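Local structure of outer membrane protein YopM (Yersinia pestis, 1JL5) at residues K34-T37 and E38-A42; R58-A61 and V62-L65; R66-D70 and R71-E75. The protein acts as a leucine-rich-repeat effector and virulence factor of the plague bacterium, probably altering host cell physiology to promote bacterial survival in host tissues. One frame throughout, in Å; residues are numbered along the deposited sequence.

Contact 1 of 3, residues K34-T37 and E38-A42; sequences KSKT and EYYNA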
ATOM      1  N   LYS A  34     -33.145   9.604 -45.061  1.00 35.08           N
ATOM      2  CA  LYS A  34     -32.929   8.140 -45.224  1.00 33.94           C
ATOM      3  C   LYS A  34     -34.030   7.317 -44.580  1.00 32.64           C
ATOM      4  O   LYS A  34     -34.573   7.685 -43.539  1.00 33.41           O
ATOM      5  CB  LYS A  34     -31.589   7.716 -44.623  1.00 33.87           C
ATOM      6  CG  LYS A  34     -30.381   8.280 -45.330  1.00 36.09           C
ATOM      7  CD  LYS A  34     -29.136   7.494 -44.968  1.00 37.46           C
ATOM      8  CE  LYS A  34     -27.896   8.119 -45.581  1.00 39.02           C
ATOM      9  NZ  LYS A  34     -26.728   7.202 -45.487  1.00 39.71           N
ATOM     10  N   SER A  35     -34.353   6.196 -45.207  1.00 29.74           N
ATOM     11  CA  SER A  35     -35.380   5.304 -44.690  1.00 28.14           C
ATOM     12  C   SER A  35     -34.745   4.454 -43.603  1.00 27.85           C
ATOM     13  O   SER A  35     -33.522   4.367 -43.520  1.00 28.66           O
ATOM     14  CB  SER A  35     -35.874   4.392 -45.804  1.00 27.16           C
ATOM     15  OG  SER A  35     -34.801   3.590 -46.264  1.00 23.35           O
ATOM     16  N   LYS A  36     -35.565   3.820 -42.776  1.00 27.48           N
ATOM     17  CA  LYS A  36     -35.021   2.974 -41.730  1.00 29.18           C
ATOM     18  C   LYS A  36     -34.126   1.928 -42.376  1.00 28.49           C
ATOM     19  O   LYS A  36     -33.026   1.644 -41.895  1.00 28.70           O
ATOM     20  CB  LYS A  36     -36.138   2.275 -40.964  1.00 31.86           C
ATOM     21  CG  LYS A  36     -36.995   3.194 -40.121  1.00 36.75           C
ATOM     22  CD  LYS A  36     -38.005   2.372 -39.347  1.00 41.42           C
ATOM     23  CE  LYS A  36     -38.934   3.243 -38.537  1.00 44.86           C
ATOM     24  NZ  LYS A  36     -39.937   2.402 -37.818  1.00 49.33           N
ATOM     25  N   THR A  37     -34.606   1.363 -43.476  1.00 27.24           N
ATOM     26  CA  THR A  37     -33.864   0.337 -44.186  1.00 26.42           C
ATOM     27  C   THR A  37     -32.473   0.811 -44.548  1.00 25.58           C
ATOM     28  O   THR A  37     -31.504   0.076 -44.393  1.00 26.28           O
ATOM     29  CB  THR A  37     -34.608  -0.096 -45.451  1.00 23.76           C
ATOM     30  OG1 THR A  37     -35.838  -0.717 -45.068  1.00 23.68           O
ATOM     31  CG2 THR A  37     -33.782  -1.080 -46.249  1.00 21.73           C
ATOM     32  N   GLU A  38     -32.370   2.041 -45.033  1.00 26.01           N
ATOM     33  CA  GLU A  38     -31.066   2.566 -45.377  1.00 27.46           C
ATOM     34  C   GLU A  38     -30.207   2.630 -44.119  1.00 25.69           C
ATOM     35  O   GLU A  38     -29.031   2.288 -44.150  1.00 25.08           O
ATOM     36  CB  GLU A  38     -31.198   3.946 -46.012  1.00 28.79           C
ATOM     37  CG  GLU A  38     -31.826   3.896 -47.390  1.00 33.95           C
ATOM     38  CD  GLU A  38     -31.889   5.251 -48.045  1.00 33.74           C
ATOM     39  OE1 GLU A  38     -32.576   6.134 -47.505  1.00 35.45           O
ATOM     40  OE2 GLU A  38     -31.249   5.430 -49.099  1.00 40.14           O
ATOM     41  N   TYR A  39     -30.792   3.058 -43.007  1.00 25.68           N
ATOM     42  CA  TYR A  39     -30.029   3.113 -41.766  1.00 26.89           C
ATOM     43  C   TYR A  39     -29.666   1.708 -41.335  1.00 25.78           C
ATOM     44  O   TYR A  39     -28.506   1.423 -41.042  1.00 25.45           O
ATOM     45  CB  TYR A  39     -30.831   3.798 -40.661  1.00 27.23           C
ATOM     46  CG  TYR A  39     -30.793   5.294 -40.769  1.00 28.79           C
ATOM     47  CD1 TYR A  39     -29.595   5.986 -40.615  1.00 30.68           C
ATOM     48  CD2 TYR A  39     -31.941   6.019 -41.063  1.00 29.48           C
ATOM     49  CE1 TYR A  39     -29.542   7.362 -40.754  1.00 32.08           C
ATOM     50  CE2 TYR A  39     -31.899   7.396 -41.203  1.00 30.98           C
ATOM     51  CZ  TYR A  39     -30.697   8.060 -41.048  1.00 31.32           C
ATOM     52  OH  TYR A  39     -30.651   9.426 -41.181  1.00 35.35           O
ATOM     53  N   TYR A  40     -30.661   0.829 -41.313  1.00 24.73           N
ATOM     54  CA  TYR A  40     -30.437  -0.553 -40.921  1.00 25.72           C
ATOM     55  C   TYR A  40     -29.314  -1.162 -41.720  1.00 25.04           C
ATOM     56  O   TYR A  40     -28.410  -1.787 -41.174  1.00 27.38           O
ATOM     57  CB  TYR A  40     -31.673  -1.407 -41.170  1.00 25.30           C
ATOM     58  CG  TYR A  40     -32.891  -1.037 -40.378  1.00 27.06           C
ATOM     59  CD1 TYR A  40     -32.799  -0.276 -39.212  1.00 27.41           C
ATOM     60  CD2 TYR A  40     -34.142  -1.506 -40.764  1.00 28.05           C
ATOM     61  CE1 TYR A  40     -33.930   0.003 -38.454  1.00 28.43           C
ATOM     62  CE2 TYR A  40     -35.268  -1.238 -40.018  1.00 29.94           C
ATOM     63  CZ  TYR A  40     -35.160  -0.487 -38.867  1.00 30.02           C
ATOM     64  OH  TYR A  40     -36.294  -0.251 -38.134  1.00 33.66           O
ATOM     65  N   ASN A  41     -29.391  -0.989 -43.030  1.00 24.53           N
ATOM     66  CA  ASN A  41     -28.397  -1.552 -43.917  1.00 24.89           C
ATOM     67  C   ASN A  41     -27.066  -0.865 -43.748  1.00 23.03           C
ATOM     68  O   ASN A  41     -26.025  -1.507 -43.800  1.00 25.12           O
ATOM     69  CB  ASN A  41     -28.887  -1.462 -45.357  1.00 23.96           C
ATOM     70  CG  ASN A  41     -30.081  -2.353 -45.604  1.00 25.52           C
ATOM     71  OD1 ASN A  41     -30.630  -2.924 -44.666  1.00 23.62           O
ATOM     72  ND2 ASN A  41     -30.489  -2.479 -46.857  1.00 25.51           N
ATOM     73  N   ALA A  42     -27.095   0.443 -43.550  1.00 23.88           N
ATOM     74  CA  ALA A  42     -25.854   1.172 -43.353  1.00 24.64           C
ATOM     75  C   ALA A  42     -25.246   0.609 -42.074  1.00 24.17           C
ATOM     76  O   ALA A  42     -24.049   0.337 -42.000  1.00 25.67           O
ATOM     77  CB  ALA A  42     -26.134   2.661 -43.198  1.00 25.03           C
TER

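Contact 2 of 3, residues R58-A61 and V62-L65; sequences REMA and VSRL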
ATOM      1  N   ARG A  58     -20.651  -4.375 -32.411  1.00 28.64           N
ATOM      2  CA  ARG A  58     -21.443  -3.644 -33.372  1.00 29.20           C
ATOM      3  C   ARG A  58     -22.852  -4.189 -33.445  1.00 29.11           C
ATOM      4  O   ARG A  58     -23.790  -3.445 -33.701  1.00 29.73           O
ATOM      5  CB  ARG A  58     -20.764  -3.687 -34.730  1.00 26.80           C
ATOM      6  CG  ARG A  58     -19.374  -3.127 -34.651  1.00 27.05           C
ATOM      7  CD  ARG A  58     -18.889  -2.632 -35.978  1.00 26.93           C
ATOM      8  NE  ARG A  58     -17.625  -1.928 -35.823  1.00 28.44           N
ATOM      9  CZ  ARG A  58     -17.001  -1.302 -36.811  1.00 28.36           C
ATOM     10  NH1 ARG A  58     -17.532  -1.296 -38.026  1.00 30.33           N
ATOM     11  NH2 ARG A  58     -15.849  -0.686 -36.585  1.00 28.49           N
ATOM     12  N   GLU A  59     -23.012  -5.484 -33.201  1.00 30.61           N
ATOM     13  CA  GLU A  59     -24.346  -6.056 -33.246  1.00 33.33           C
ATOM     14  C   GLU A  59     -25.209  -5.353 -32.216  1.00 32.67           C
ATOM     15  O   GLU A  59     -26.328  -4.936 -32.509  1.00 33.15           O
ATOM     16  CB  GLU A  59     -24.317  -7.549 -32.949  1.00 35.63           C
ATOM     17  CG  GLU A  59     -25.706  -8.155 -32.905  1.00 41.54           C
ATOM     18  CD  GLU A  59     -25.671  -9.658 -32.812  1.00 45.06           C
ATOM     19  OE1 GLU A  59     -24.936 -10.270 -33.610  1.00 49.83           O
ATOM     20  OE2 GLU A  59     -26.377 -10.233 -31.955  1.00 48.36           O
ATOM     21  N   MET A  60     -24.680  -5.222 -31.004  1.00 32.87           N
ATOM     22  CA  MET A  60     -25.412  -4.550 -29.943  1.00 32.15           C
ATOM     23  C   MET A  60     -25.601  -3.099 -30.348  1.00 29.48           C
ATOM     24  O   MET A  60     -26.674  -2.526 -30.169  1.00 29.91           O
ATOM     25  CB  MET A  60     -24.635  -4.614 -28.629  1.00 36.12           C
ATOM     26  CG  MET A  60     -25.303  -3.853 -27.490  1.00 42.28           C
ATOM     27  SD  MET A  60     -26.858  -4.599 -26.958  1.00 48.80           S
ATOM     28  CE  MET A  60     -28.059  -3.660 -27.884  1.00 48.99           C
ATOM     29  N   ALA A  61     -24.547  -2.507 -30.895  1.00 26.74           N
ATOM     30  CA  ALA A  61     -24.613  -1.125 -31.330  1.00 26.18           C
ATOM     31  C   ALA A  61     -25.724  -0.981 -32.363  1.00 25.78           C
ATOM     32  O   ALA A  61     -26.589  -0.117 -32.240  1.00 25.08           O
ATOM     33  CB  ALA A  61     -23.284  -0.700 -31.926  1.00 24.20           C
ATOM     34  N   VAL A  62     -25.699  -1.835 -33.381  1.00 25.62           N
ATOM     35  CA  VAL A  62     -26.721  -1.784 -34.417  1.00 26.35           C
ATOM     36  C   VAL A  62     -28.078  -1.930 -33.764  1.00 26.10           C
ATOM     37  O   VAL A  62     -29.023  -1.229 -34.105  1.00 26.37           O
ATOM     38  CB  VAL A  62     -26.540  -2.902 -35.450  1.00 25.07           C
ATOM     39  CG1 VAL A  62     -27.735  -2.935 -36.386  1.00 25.41           C
ATOM     40  CG2 VAL A  62     -25.261  -2.669 -36.236  1.00 24.46           C
ATOM     41  N   SER A  63     -28.165  -2.843 -32.809  1.00 27.38           N
ATOM     42  CA  SER A  63     -29.409  -3.058 -32.097  1.00 28.79           C
ATOM     43  C   SER A  63     -29.830  -1.758 -31.419  1.00 29.37           C
ATOM     44  O   SER A  63     -30.999  -1.382 -31.450  1.00 29.46           O
ATOM     45  CB  SER A  63     -29.229  -4.155 -31.052  1.00 29.72           C
ATOM     46  OG  SER A  63     -30.419  -4.327 -30.309  1.00 37.70           O
ATOM     47  N   ARG A  64     -28.865  -1.072 -30.810  1.00 30.29           N
ATOM     48  CA  ARG A  64     -29.136   0.191 -30.127  1.00 30.80           C
ATOM     49  C   ARG A  64     -29.525   1.218 -31.179  1.00 29.25           C
ATOM     50  O   ARG A  64     -30.479   1.974 -31.012  1.00 29.19           O
ATOM     51  CB  ARG A  64     -27.888   0.687 -29.392  1.00 33.57           C
ATOM     52  CG  ARG A  64     -27.264  -0.297 -28.408  1.00 37.62           C
ATOM     53  CD  ARG A  64     -28.010  -0.342 -27.094  1.00 42.24           C
ATOM     54  NE  ARG A  64     -27.380  -1.263 -26.149  1.00 46.01           N
ATOM     55  CZ  ARG A  64     -26.194  -1.069 -25.579  1.00 46.03           C
ATOM     56  NH1 ARG A  64     -25.492   0.024 -25.845  1.00 45.94           N
ATOM     57  NH2 ARG A  64     -25.705  -1.978 -24.744  1.00 45.50           N
ATOM     58  N   LEU A  65     -28.764   1.241 -32.265  1.00 28.41           N
ATOM     59  CA  LEU A  65     -29.014   2.171 -33.354  1.00 28.84           C
ATOM     60  C   LEU A  65     -30.426   2.003 -33.883  1.00 29.72           C
ATOM     61  O   LEU A  65     -31.177   2.969 -34.012  1.00 29.95           O
ATOM     62  CB  LEU A  65     -28.010   1.927 -34.477  1.00 27.68           C
ATOM     63  CG  LEU A  65     -26.601   2.436 -34.189  1.00 26.06           C
ATOM     64  CD1 LEU A  65     -25.600   1.751 -35.094  1.00 26.17           C
ATOM     65  CD2 LEU A  65     -26.578   3.947 -34.375  1.00 23.91           C
TER

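Contact 3 of 3, residues R66-D70 and R71-E75; sequences RDCLD and RQAHE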
ATOM      1  N   ARG A  66     -30.780   0.763 -34.187  1.00 31.02           N
ATOM      2  CA  ARG A  66     -32.097   0.454 -34.714  1.00 32.66           C
ATOM      3  C   ARG A  66     -33.171   0.865 -33.729  1.00 33.59           C
ATOM      4  O   ARG A  66     -34.116   1.569 -34.087  1.00 33.80           O
ATOM      5  CB  ARG A  66     -32.204  -1.040 -35.006  1.00 30.80           C
ATOM      6  CG  ARG A  66     -31.195  -1.538 -36.017  1.00 30.53           C
ATOM      7  CD  ARG A  66     -31.394  -3.012 -36.253  1.00 30.83           C
ATOM      8  NE  ARG A  66     -32.743  -3.269 -36.738  1.00 31.77           N
ATOM      9  CZ  ARG A  66     -33.027  -3.662 -37.974  1.00 29.89           C
ATOM     10  NH1 ARG A  66     -32.053  -3.851 -38.855  1.00 25.49           N
ATOM     11  NH2 ARG A  66     -34.287  -3.858 -38.327  1.00 31.63           N
ATOM     12  N   ASP A  67     -33.027   0.422 -32.485  1.00 35.27           N
ATOM     13  CA  ASP A  67     -34.003   0.756 -31.465  1.00 36.97           C
ATOM     14  C   ASP A  67     -34.140   2.265 -31.382  1.00 35.88           C
ATOM     15  O   ASP A  67     -35.244   2.802 -31.313  1.00 35.84           O
ATOM     16  CB  ASP A  67     -33.576   0.205 -30.108  1.00 42.20           C
ATOM     17  CG  ASP A  67     -34.665   0.344 -29.073  1.00 47.57           C
ATOM     18  OD1 ASP A  67     -35.750  -0.236 -29.289  1.00 51.17           O
ATOM     19  OD2 ASP A  67     -34.446   1.035 -28.053  1.00 52.35           O
ATOM     20  N   CYS A  68     -33.005   2.949 -31.401  1.00 33.76           N
ATOM     21  CA  CYS A  68     -33.012   4.395 -31.336  1.00 33.40           C
ATOM     22  C   CYS A  68     -33.775   4.958 -32.521  1.00 34.07           C
ATOM     23  O   CYS A  68     -34.646   5.815 -32.370  1.00 33.79           O
ATOM     24  CB  CYS A  68     -31.588   4.931 -31.350  1.00 31.73           C
ATOM     25  SG  CYS A  68     -31.540   6.712 -31.383  1.00 30.40           S
ATOM     26  N   LEU A  69     -33.434   4.471 -33.707  1.00 34.14           N
ATOM     27  CA  LEU A  69     -34.084   4.914 -34.927  1.00 33.62           C
ATOM     28  C   LEU A  69     -35.578   4.632 -34.861  1.00 34.18           C
ATOM     29  O   LEU A  69     -36.396   5.524 -35.081  1.00 33.68           O
ATOM     30  CB  LEU A  69     -33.483   4.189 -36.128  1.00 34.01           C
ATOM     31  CG  LEU A  69     -33.935   4.666 -37.508  1.00 32.94           C
ATOM     32  CD1 LEU A  69     -33.456   6.088 -37.736  1.00 32.22           C
ATOM     33  CD2 LEU A  69     -33.377   3.740 -38.569  1.00 32.65           C
ATOM     34  N   ASP A  70     -35.925   3.388 -34.547  1.00 34.54           N
ATOM     35  CA  ASP A  70     -37.320   2.965 -34.469  1.00 37.88           C
ATOM     36  C   ASP A  70     -38.108   3.723 -33.415  1.00 41.16           C
ATOM     37  O   ASP A  70     -39.206   4.209 -33.683  1.00 42.81           O
ATOM     38  CB  ASP A  70     -37.401   1.463 -34.187  1.00 36.43           C
ATOM     39  CG  ASP A  70     -36.670   0.642 -35.230  1.00 35.70           C
ATOM     40  OD1 ASP A  70     -36.400   1.188 -36.318  1.00 34.01           O
ATOM     41  OD2 ASP A  70     -36.370  -0.540 -34.965  1.00 35.73           O
ATOM     42  N   ARG A  71     -37.548   3.815 -32.216  1.00 43.59           N
ATOM     43  CA  ARG A  71     -38.200   4.519 -31.122  1.00 45.41           C
ATOM     44  C   ARG A  71     -38.123   6.019 -31.384  1.00 45.36           C
ATOM     45  O   ARG A  71     -38.797   6.806 -30.724  1.00 45.00           O
ATOM     46  CB  ARG A  71     -37.499   4.194 -29.797  1.00 47.18           C
ATOM     47  CG  ARG A  71     -37.550   2.726 -29.388  1.00 51.06           C
ATOM     48  CD  ARG A  71     -38.813   2.413 -28.604  1.00 57.22           C
ATOM     49  NE  ARG A  71     -39.091   0.979 -28.531  1.00 61.76           N
ATOM     50  CZ  ARG A  71     -38.309   0.080 -27.936  1.00 63.20           C
ATOM     51  NH1 ARG A  71     -37.181   0.456 -27.346  1.00 63.63           N
ATOM     52  NH2 ARG A  71     -38.657  -1.201 -27.937  1.00 63.52           N
ATOM     53  N   GLN A  72     -37.309   6.410 -32.362  1.00 45.66           N
ATOM     54  CA  GLN A  72     -37.129   7.826 -32.670  1.00 47.08           C
ATOM     55  C   GLN A  72     -36.602   8.459 -31.386  1.00 46.00           C
ATOM     56  O   GLN A  72     -36.803   9.642 -31.123  1.00 46.09           O
ATOM     57  CB  GLN A  72     -38.464   8.459 -33.058  1.00 50.00           C
ATOM     58  CG  GLN A  72     -39.138   7.791 -34.247  1.00 54.65           C
ATOM     59  CD  GLN A  72     -40.650   7.790 -34.131  1.00 57.36           C
ATOM     60  OE1 GLN A  72     -41.285   8.845 -34.088  1.00 59.14           O
ATOM     61  NE2 GLN A  72     -41.236   6.598 -34.073  1.00 57.95           N
ATOM     62  N   ALA A  73     -35.923   7.638 -30.592  1.00 44.87           N
ATOM     63  CA  ALA A  73     -35.367   8.054 -29.315  1.00 44.53           C
ATOM     64  C   ALA A  73     -34.414   9.235 -29.419  1.00 44.35           C
ATOM     65  O   ALA A  73     -33.678   9.377 -30.393  1.00 44.74           O
ATOM     66  CB  ALA A  73     -34.667   6.879 -28.655  1.00 43.70           C
ATOM     67  N   HIS A  74     -34.442  10.079 -28.397  1.00 44.82           N
ATOM     68  CA  HIS A  74     -33.586  11.255 -28.338  1.00 44.94           C
ATOM     69  C   HIS A  74     -32.137  10.838 -28.175  1.00 42.41           C
ATOM     70  O   HIS A  74     -31.233  11.428 -28.765  1.00 40.85           O
ATOM     71  CB  HIS A  74     -33.976  12.130 -27.144  1.00 48.09           C
ATOM     72  CG  HIS A  74     -35.276  12.851 -27.318  1.00 52.31           C
ATOM     73  ND1 HIS A  74     -35.947  13.433 -26.263  1.00 54.09           N
ATOM     74  CD2 HIS A  74     -36.012  13.110 -28.424  1.00 53.66           C
ATOM     75  CE1 HIS A  74     -37.042  14.019 -26.713  1.00 55.54           C
ATOM     76  NE2 HIS A  74     -37.105  13.839 -28.020  1.00 56.15           N
ATOM     77  N   GLU A  75     -31.924   9.807 -27.370  1.00 40.36           N
ATOM     78  CA  GLU A  75     -30.579   9.347 -27.098  1.00 38.53           C
ATOM     79  C   GLU A  75     -30.220   7.990 -27.660  1.00 36.57           C
ATOM     80  O   GLU A  75     -31.051   7.093 -27.766  1.00 36.47           O
ATOM     81  CB  GLU A  75     -30.338   9.345 -25.588  1.00 39.25           C
ATOM     82  CG  GLU A  75     -28.976   8.811 -25.165  1.00 41.50           C
ATOM     83  CD  GLU A  75     -28.690   9.066 -23.698  1.00 42.67           C
ATOM     84  OE1 GLU A  75     -28.466  10.239 -23.331  1.00 42.47           O
ATOM     85  OE2 GLU A  75     -28.696   8.097 -22.911  1.00 43.64           O
TER
HETATM   86  O   HOH W   1     -33.746   8.354 -32.826  1.00 57.89           O
HETATM   87  O   HOH W   2     -40.290   4.510 -36.131  1.00 59.13           O

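Contact 1 of 3, residues K34-T37 and E38-A42
From S35 onward the chain turns into helix 36-48, and its first backbone bond across the contact runs from Y39 N to S35 O. S35 is the N-cap and E38 its partner in a capping box, the reciprocal pair that serves the first turn of a helix. S35 OG accepts from E38 N at 3.1 Å, and E38 OE1 answers by accepting from S35 N at 2.9 Å, using the lone pair that faces away from its other oxygen. Serine suits the cap because its short hydroxyl, set between the backbone N and the carbonyl carbon (chi1 62°), reaches back to an amide that has no earlier helical carbonyl to bind; glutamate is just long enough to return the bond. K34 crosses the E38 side chain at about a right angle. Its methylenes also border the Y39 ring, CD lying over one face toward the rim, while its ammonium end pairs with E88. One turn along, K36 and Y40 run side by side in the same direction. K36 CB lies over a face of the Y40 ring in a CH-pi contact, 3.9 Å from the ring centroid, and the tyrosine hydroxyl goes on to a probable bond with D70. The same face receives the K36 carbonyl, with K36 O 3.1 Å from Y40 CG.

Contact 2 of 3, residues R58-A61 and V62-L65
M60 and R64, one turn apart on the helix, carry this contact, their side chains crossing obliquely so that the thioether runs along one side of the guanidinium. M60 CG lies over that face, toward its rim and 3.3 Å from R64 NH2. The sulfur follows, with M60 SD 3.5 Å from R64 NE, and the terminal methyl then comes in tightly, M60 CE lying 3.0 Å from R64 NE. Several bends shape this path. M60 sends CG away from its backbone N (chi1 176°) and then bends at both chi2 and chi3, the latter placing the methyl, while R64 kinks at chi2 (-79°), which brings its planar end back beside the methionine. Methionine fits here because its flexible, unbranched chain can follow a flat cation closely without competing for its N-H groups, while R64 NH1 donates to E77 O.

Both residues belong to helix 58-71, the second of the pair of antiparallel helices that precedes the leucine-rich repeats. Its regular backbone bonds link R58 to V62, E59 to S63, M60 to R64 and A61 to L65. S63 places its hydroxyl near the methionine end, S63 OG being 3.4 Å from M60 CE. Other sides of the helix are buried: A61, small enough for close approach, meets W46, and L65 reaches W43 of helix 36-48 as well as L76 of strand 75-77. The end of R58 leads away from 62-65, where R58 NH1 donates to W46 O and the guanidinium adds a cation-pi contact with W46 and a salt bridge with E56, while the side chain of E59 comes within about 3 Å of a bound calcium ion.

Contact 3 of 3, residues R66-D70 and R71-E75
The D67 carboxylate and the R71 guanidinium meet with their planes nearly perpendicular, 83° apart, and D67 OD1 stands over one face of the arginine group. The closest approach is the salt bridge from D67 OD1 to R71 NH1, short at 2.5 Å, the oxygen coming from above the guanidinium plane. Both carboxylate oxygens have the same nitrogen as their nearest, D67 OD2 being 2.9 Å from R71 NH1. The meeting depends on a fold in the arginine: R71 turns at chi2 (-87°), bringing its charged end back alongside the preceding turn. A positive arginine near the C-terminal end, paired with an aspartate one turn earlier, probably sits favourably with the helix dipole, and the backbone bond from R71 N to D67 O brackets the same turn.

Beyond R71 the helix ends in a Schellman motif. Q72 is its C-prime residue, with the positive phi (59°) that turns the chain off the helical path; A73 N reaches back to C68 O, a bond whose geometry is less certain, and the bond from Q72 N to L69 O is weak. The Q72 side chain adds a tie of its own: Q72 NE2 donates to D70 O at 3.2 Å, with that oxygen close to the amide plane. Water 2 also donates to D70 O. Water 1 donates to C68 O and to A73 O, its oxygen 2.6 Å from A73 O, thus linking the last turn to the outgoing chain. There the small A73 packs its CB against C68 SG at 4.2 Å.

The cysteine also packs on P90 and L93 of the repeats, while L69 faces Y39 and W43 of helix 36-48. From A73 the chain passes into strand 75-77, where E75 bonds S95 at the start of the next strand, 95-97.

In the fold
From the N-terminal end of the model, contact 1 begins helix 36-48, contact 2 lies in the first half of helix 58-71, and contact 3 ends that helix and leads into strand 75-77. The three follow in series: none encloses or crosses another, and each spans only neighbouring turns. The chain reverses between the helices, which brings the start of the first beside the end of the second. Contacts 1 and 3 therefore touch where the two helices lie side by side, whereas contacts 1 and 2 do not. Contacts 2 and 3 adjoin in sequence, and contact 3 alone leads into the first leucine-rich repeat.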